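Local coordinates for Mll8374 protein (Mesorhizobium loti, PDB 3B5E), which probably hydrolyses carboxylic esters as a serine carboxylesterase of the alpha/beta-hydrolase fold, at residues F83-I88 against P146-V151; T154-I159 against T181-H186. All coordinates share one frame; numbering follows the deposited sequence. Where two conformers were deposited one is given.

Interaction 1 and interaction 2 lie about 17 Å apart, centre to centre, and share the long loop that leaves strand 138-142 and ends at strand 160-166. An earlier part of it, 146-151, meets the start of helix 85-106; a later part, 154-159, meets the end of helix 176-185. Along the chain they come in series, interaction 1 closing before interaction 2 opens. Between them the two fasten the loop to two helices far apart in sequence, while both also pack on helix 120-131, which follows the presumed nucleophile elbow of the alpha/beta-hydrolase fold. They touch directly where Val151 CG1 lies 3.8 Å from His186 NE2.

Interaction 1. Residues F83-I88 against P146-V151; sequences FEQKSI and PVLDHV. With EDO (1,2-ethanediol), chain N.
Val147 meets the 83-88 segment with both methyls: CG1 rests 3.7 Å from CD2 of Phe83, oblique to the ring, and CG2 packs against CD1 of Ile88. CG1 lies anti to the carbonyl carbon (chi1 -59°), on the side of Phe83. The carbonyl O of Val147 takes an almost straight bond from Gln85 NE2 (2.9 Å, 178°), with the donor in the carbonyl plane and the acceptor in the amide plane. A water donates to the same oxygen and accepts from Phe83 N, and Gln85 NE2 also gives a hydrogen bond to Phe83 O, 3.1 Å away. Next comes Leu148, whose CD2 is 3.8 Å from Ile88 CG2. The backbone N of Asp149 donates a hydrogen bond to Gln85 OE1 at 2.8 Å, the donor above the carbonyl plane of the amide, while the carboxylate stacks on that amide with the planes only 5° apart. A second water links Gln85 OE1 to His150 N.

Gln85 thus works like a piece of main chain, offering donor and acceptor to the irregular loop after strand 138-142 and holding it to the start of helix 85-106, where Glu84 is the N-cap; Phe83 lies near, without touching, the presumed Ser-His-Asp triad. An alanine here would probably leave Val147 O and Asp149 N without their side-chain partner and let the loop shift against the helix. Because both ends of the amide are engaged, turning it over would set NE2 against Asp149 N and OE1 against Val147 O; the chemistry therefore fixes the amide's orientation.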
loop_
_atom_site.group_PDB
_atom_site.type_symbol
_atom_site.label_atom_id
_atom_site.label_comp_id
_atom_site.label_asym_id
_atom_site.label_seq_id
_atom_site.Cartn_x
_atom_site.Cartn_y
_atom_site.Cartn_z
ATOM N N PHE A 83 -10.004 13.484 4.877
ATOM C CA PHE A 83 -10.289 12.872 3.596
ATOM C C PHE A 83 -11.763 12.604 3.444
ATOM O O PHE A 83 -12.481 12.410 4.440
ATOM C CB PHE A 83 -9.445 11.614 3.432
ATOM C CG PHE A 83 -7.993 11.885 3.616
ATOM C CD1 PHE A 83 -7.263 12.432 2.579
ATOM C CD2 PHE A 83 -7.384 11.688 4.839
ATOM C CE1 PHE A 83 -5.941 12.747 2.741
ATOM C CE2 PHE A 83 -6.065 12.025 5.021
ATOM C CZ PHE A 83 -5.328 12.530 3.957
ATOM N N GLU A 84 -12.228 12.608 2.198
ATOM C CA GLU A 84 -13.641 12.394 1.899
ATOM C C GLU A 84 -13.966 10.921 2.117
ATOM O O GLU A 84 -13.442 10.056 1.427
ATOM C CB GLU A 84 -13.983 12.829 0.471
ATOM C CG GLU A 84 -13.768 14.309 0.248
ATOM C CD GLU A 84 -14.202 14.799 -1.118
ATOM O OE1 GLU A 84 -14.690 13.978 -1.920
ATOM O OE2 GLU A 84 -14.045 16.012 -1.391
ATOM N N GLN A 85 -14.844 10.654 3.076
ATOM C CA GLN A 85 -15.074 9.306 3.527
ATOM C C GLN A 85 -15.775 8.487 2.449
ATOM O O GLN A 85 -15.399 7.347 2.220
ATOM C CB GLN A 85 -15.834 9.321 4.844
ATOM C CG GLN A 85 -15.115 10.032 5.948
ATOM C CD GLN A 85 -13.868 9.320 6.385
ATOM O OE1 GLN A 85 -13.937 8.192 6.847
ATOM N NE2 GLN A 85 -12.737 9.972 6.268
ATOM N N LYS A 86 -16.726 9.105 1.745
ATOM C CA LYS A 86 -17.408 8.472 0.611
ATOM C C LYS A 86 -16.415 8.058 -0.506
ATOM O O LYS A 86 -16.560 7.006 -1.135
ATOM C CB LYS A 86 -18.513 9.415 0.096
ATOM C CG LYS A 86 -19.384 8.860 -0.984
ATOM N N SER A 87 -15.393 8.882 -0.715
ATOM C CA SER A 87 -14.320 8.591 -1.642
ATOM C C SER A 87 -13.439 7.413 -1.219
ATOM O O SER A 87 -13.132 6.540 -2.034
ATOM C CB SER A 87 -13.491 9.836 -1.878
ATOM O OG SER A 87 -12.544 9.603 -2.900
ATOM N N ILE A 88 -13.066 7.364 0.054
ATOM C CA ILE A 88 -12.287 6.233 0.566
ATOM C C ILE A 88 -13.082 4.948 0.353
ATOM O O ILE A 88 -12.566 3.958 -0.121
ATOM C CB ILE A 88 -11.927 6.373 2.076
ATOM C CG1 ILE A 88 -11.039 7.610 2.328
ATOM C CG2 ILE A 88 -11.195 5.091 2.611
ATOM C CD1 ILE A 88 -10.781 7.974 3.801
ATOM N N PRO A 146 -4.059 7.250 10.212
ATOM C CA PRO A 146 -5.475 6.907 10.148
ATOM C C PRO A 146 -6.234 7.910 9.284
ATOM O O PRO A 146 -5.957 9.111 9.334
ATOM C CB PRO A 146 -5.946 6.996 11.624
ATOM C CG PRO A 146 -4.661 6.983 12.452
ATOM C CD PRO A 146 -3.657 7.673 11.568
ATOM N N VAL A 147 -7.146 7.387 8.470
ATOM C CA VAL A 147 -7.938 8.190 7.515
ATOM C C VAL A 147 -9.449 7.949 7.582
ATOM O O VAL A 147 -10.218 8.751 7.059
ATOM C CB VAL A 147 -7.465 7.990 6.047
ATOM C CG1 VAL A 147 -5.992 8.389 5.899
ATOM C CG2 VAL A 147 -7.662 6.528 5.533
ATOM N N LEU A 148 -9.871 6.841 8.198
ATOM C CA LEU A 148 -11.264 6.458 8.266
ATOM C C LEU A 148 -11.852 7.011 9.534
ATOM O O LEU A 148 -11.299 6.826 10.593
ATOM C CB LEU A 148 -11.447 4.941 8.295
ATOM C CG LEU A 148 -11.547 4.177 6.991
ATOM C CD1 LEU A 148 -11.797 2.685 7.331
ATOM C CD2 LEU A 148 -12.666 4.785 6.128
ATOM N N ASP A 149 -12.981 7.682 9.433
ATOM C CA ASP A 149 -13.642 8.196 10.620
ATOM C C ASP A 149 -14.377 7.106 11.395
ATOM O O ASP A 149 -14.399 7.141 12.618
ATOM C CB ASP A 149 -14.663 9.280 10.260
ATOM C CG ASP A 149 -14.017 10.571 9.752
ATOM O OD1 ASP A 149 -12.775 10.742 9.904
ATOM O OD2 ASP A 149 -14.792 11.395 9.183
ATOM N N HIS A 150 -15.020 6.189 10.693
ATOM C CA HIS A 150 -15.715 5.090 11.337
ATOM C C HIS A 150 -15.116 3.793 10.788
ATOM O O HIS A 150 -14.997 3.602 9.568
ATOM C CB HIS A 150 -17.232 5.193 11.131
ATOM C CG HIS A 150 -17.806 6.510 11.575
ATOM N ND1 HIS A 150 -17.629 7.009 12.852
ATOM C CD2 HIS A 150 -18.523 7.445 10.905
ATOM C CE1 HIS A 150 -18.223 8.186 12.951
ATOM N NE2 HIS A 150 -18.773 8.474 11.784
ATOM N N VAL A 151 -14.655 2.948 11.706
ATOM C CA VAL A 151 -13.987 1.708 11.358
ATOM C C VAL A 151 -14.936 0.592 11.716
ATOM O O VAL A 151 -15.450 0.569 12.824
ATOM C CB VAL A 151 -12.657 1.567 12.138
ATOM C CG1 VAL A 151 -11.896 0.374 11.661
ATOM C CG2 VAL A 151 -11.813 2.847 11.993
HETATM C C1 EDO N . -18.072 12.806 3.022
HETATM O O1 EDO N . -18.039 11.498 2.477
HETATM C C2 EDO N . -17.484 12.749 4.420
HETATM O O2 EDO N . -16.098 13.028 4.305
HETATM O O HOH W 1 -9.910 11.564 7.113
HETATM O O HOH W 2 -15.837 6.543 7.885
#

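Interaction 2. Residues T154-I159 against T181-H186; sequences TDLAGI and TLLSRH. With EDO (1,2-ethanediol), chain G.
Leu156 lays its CD1 methyl over the CB of His186, 3.8 Å away, and the same methyl meets CD2 of Leu183 at 3.9 Å, so one branch serves both the last turn of helix 176-185 and the residue just after it. With CG anti to the carbonyl carbon (chi1 -58°), Leu156 CG itself comes within 3.9 Å of His186 CB. The main chain of Leu156 is tied to the same residue: its N donates to His186 O at 2.7 Å, the donor tilted 30° from the carbonyl plane.

The His186 ring bonds from its edge. His186 ND1 gives its proton to Thr154 O at 2.8 Å, and that oxygen lies within 1° of the ring plane while presenting a lone pair. His186 NE2 is 2.6 Å from O1 of a 1,2-ethanediol in a hydrogen bond whose direction is open. Within the protein it is the ND1 bond that sets the ring's rotation; the diol is probably only a passenger from the crystallisation liquor.

In the alpha/beta-hydrolase fold this places the approach to strand 160-166 against the end of the helix that precedes strand 189-195. Asp155 shapes the loop locally: its OD1 accepts from Ala157 N at 2.8 Å, an Asx turn in which Ala157 N sits above the plane of the carboxylate. A type II beta turn from Leu156 to Ile159 follows, closed by Ile159 N bonding to Leu156 O, and leads the chain into the sheet. Leu130 of helix 120-131 touches both Leu156 and His186, and its carbonyl O is bonded to Thr154 OG1.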
loop_
_atom_site.group_PDB
_atom_site.type_symbol
_atom_site.label_atom_id
_atom_site.label_comp_id
_atom_site.label_asym_id
_atom_site.label_seq_id
_atom_site.Cartn_x
_atom_site.Cartn_y
_atom_site.Cartn_z
ATOM N N THR A 154 -13.715 -5.040 12.132
ATOM C CA THR A 154 -13.062 -6.018 11.273
ATOM C C THR A 154 -11.979 -6.768 12.026
ATOM O O THR A 154 -11.179 -6.165 12.731
ATOM C CB THR A 154 -12.442 -5.317 10.037
ATOM O OG1 THR A 154 -13.495 -4.656 9.333
ATOM C CG2 THR A 154 -11.796 -6.315 9.107
ATOM N N ASP A 155 -11.956 -8.085 11.850
ATOM C CA ASP A 155 -10.974 -8.923 12.512
ATOM C C ASP A 155 -9.793 -9.100 11.581
ATOM O O ASP A 155 -9.926 -9.748 10.547
ATOM C CB ASP A 155 -11.586 -10.283 12.877
ATOM C CG ASP A 155 -10.624 -11.185 13.655
ATOM O OD1 ASP A 155 -9.453 -10.805 13.866
ATOM O OD2 ASP A 155 -11.060 -12.283 14.075
ATOM N N LEU A 156 -8.640 -8.548 11.965
ATOM C CA LEU A 156 -7.432 -8.599 11.141
ATOM C C LEU A 156 -6.481 -9.706 11.617
ATOM O O LEU A 156 -5.296 -9.729 11.254
ATOM C CB LEU A 156 -6.699 -7.244 11.182
ATOM C CG LEU A 156 -7.476 -5.999 10.726
ATOM C CD1 LEU A 156 -6.617 -4.749 10.904
ATOM C CD2 LEU A 156 -7.985 -6.081 9.297
ATOM N N ALA A 157 -6.990 -10.614 12.451
ATOM C CA ALA A 157 -6.176 -11.693 12.982
ATOM C C ALA A 157 -5.480 -12.375 11.830
ATOM O O ALA A 157 -6.088 -12.669 10.810
ATOM C CB ALA A 157 -7.023 -12.693 13.758
ATOM N N GLY A 158 -4.191 -12.606 11.990
ATOM C CA GLY A 158 -3.419 -13.295 10.984
ATOM C C GLY A 158 -2.729 -12.382 9.990
ATOM O O GLY A 158 -1.855 -12.852 9.246
ATOM N N ILE A 159 -3.101 -11.101 9.937
ATOM C CA ILE A 159 -2.437 -10.178 9.022
ATOM C C ILE A 159 -1.161 -9.597 9.678
ATOM O O ILE A 159 -1.187 -9.132 10.807
ATOM C CB ILE A 159 -3.410 -9.061 8.533
ATOM C CG1 ILE A 159 -4.592 -9.703 7.812
ATOM C CG2 ILE A 159 -2.731 -8.065 7.602
ATOM C CD1 ILE A 159 -5.717 -8.730 7.501
ATOM N N THR A 181 -2.113 1.402 17.419
ATOM C CA THR A 181 -3.143 1.033 18.373
ATOM C C THR A 181 -4.355 0.446 17.636
ATOM O O THR A 181 -4.874 -0.641 17.989
ATOM C CB THR A 181 -3.532 2.261 19.252
ATOM O OG1 THR A 181 -2.434 2.560 20.117
ATOM C CG2 THR A 181 -4.805 1.964 20.117
ATOM N N LEU A 182 -4.800 1.148 16.610
ATOM C CA LEU A 182 -5.976 0.722 15.843
ATOM C C LEU A 182 -5.798 -0.669 15.231
ATOM O O LEU A 182 -6.649 -1.537 15.387
ATOM C CB LEU A 182 -6.257 1.745 14.741
ATOM C CG LEU A 182 -7.458 1.493 13.834
ATOM C CD1 LEU A 182 -8.728 1.677 14.610
ATOM C CD2 LEU A 182 -7.381 2.426 12.611
ATOM N N LEU A 183 -4.703 -0.876 14.501
ATOM C CA LEU A 183 -4.501 -2.130 13.782
ATOM C C LEU A 183 -4.277 -3.279 14.773
ATOM O O LEU A 183 -4.811 -4.363 14.581
ATOM C CB LEU A 183 -3.363 -2.004 12.774
ATOM C CG LEU A 183 -3.579 -0.972 11.637
ATOM C CD1 LEU A 183 -2.333 -0.849 10.726
ATOM C CD2 LEU A 183 -4.810 -1.301 10.789
ATOM N N SER A 184 -3.508 -3.006 15.829
ATOM C CA SER A 184 -3.295 -3.946 16.931
ATOM C C SER A 184 -4.617 -4.372 17.554
ATOM O O SER A 184 -4.890 -5.563 17.681
ATOM C CB SER A 184 -2.388 -3.338 18.017
ATOM O OG SER A 184 -2.019 -4.333 18.960
ATOM N N ARG A 185 -5.441 -3.398 17.922
ATOM C CA ARG A 185 -6.733 -3.682 18.540
ATOM C C ARG A 185 -7.608 -4.571 17.664
ATOM O O ARG A 185 -8.349 -5.401 18.193
ATOM C CB ARG A 185 -7.512 -2.415 18.877
ATOM C CG ARG A 185 -6.997 -1.667 20.099
ATOM C CD ARG A 185 -7.745 -0.364 20.310
ATOM N NE ARG A 185 -9.192 -0.557 20.326
ATOM N N HIS A 186 -7.493 -4.440 16.348
ATOM C CA HIS A 186 -8.291 -5.242 15.434
ATOM C C HIS A 186 -7.679 -6.602 15.152
ATOM O O HIS A 186 -8.247 -7.412 14.433
ATOM C CB HIS A 186 -8.538 -4.476 14.144
ATOM C CG HIS A 186 -9.598 -3.439 14.281
ATOM N ND1 HIS A 186 -10.899 -3.656 13.891
ATOM C CD2 HIS A 186 -9.566 -2.199 14.825
ATOM C CE1 HIS A 186 -11.614 -2.579 14.163
ATOM N NE2 HIS A 186 -10.828 -1.681 14.725
HETATM C C1 EDO G . -11.986 0.675 17.090
HETATM O O1 EDO G . -11.830 0.572 15.673
HETATM C C2 EDO G . -10.683 1.172 17.661
HETATM O O2 EDO G . -9.924 0.008 17.972
#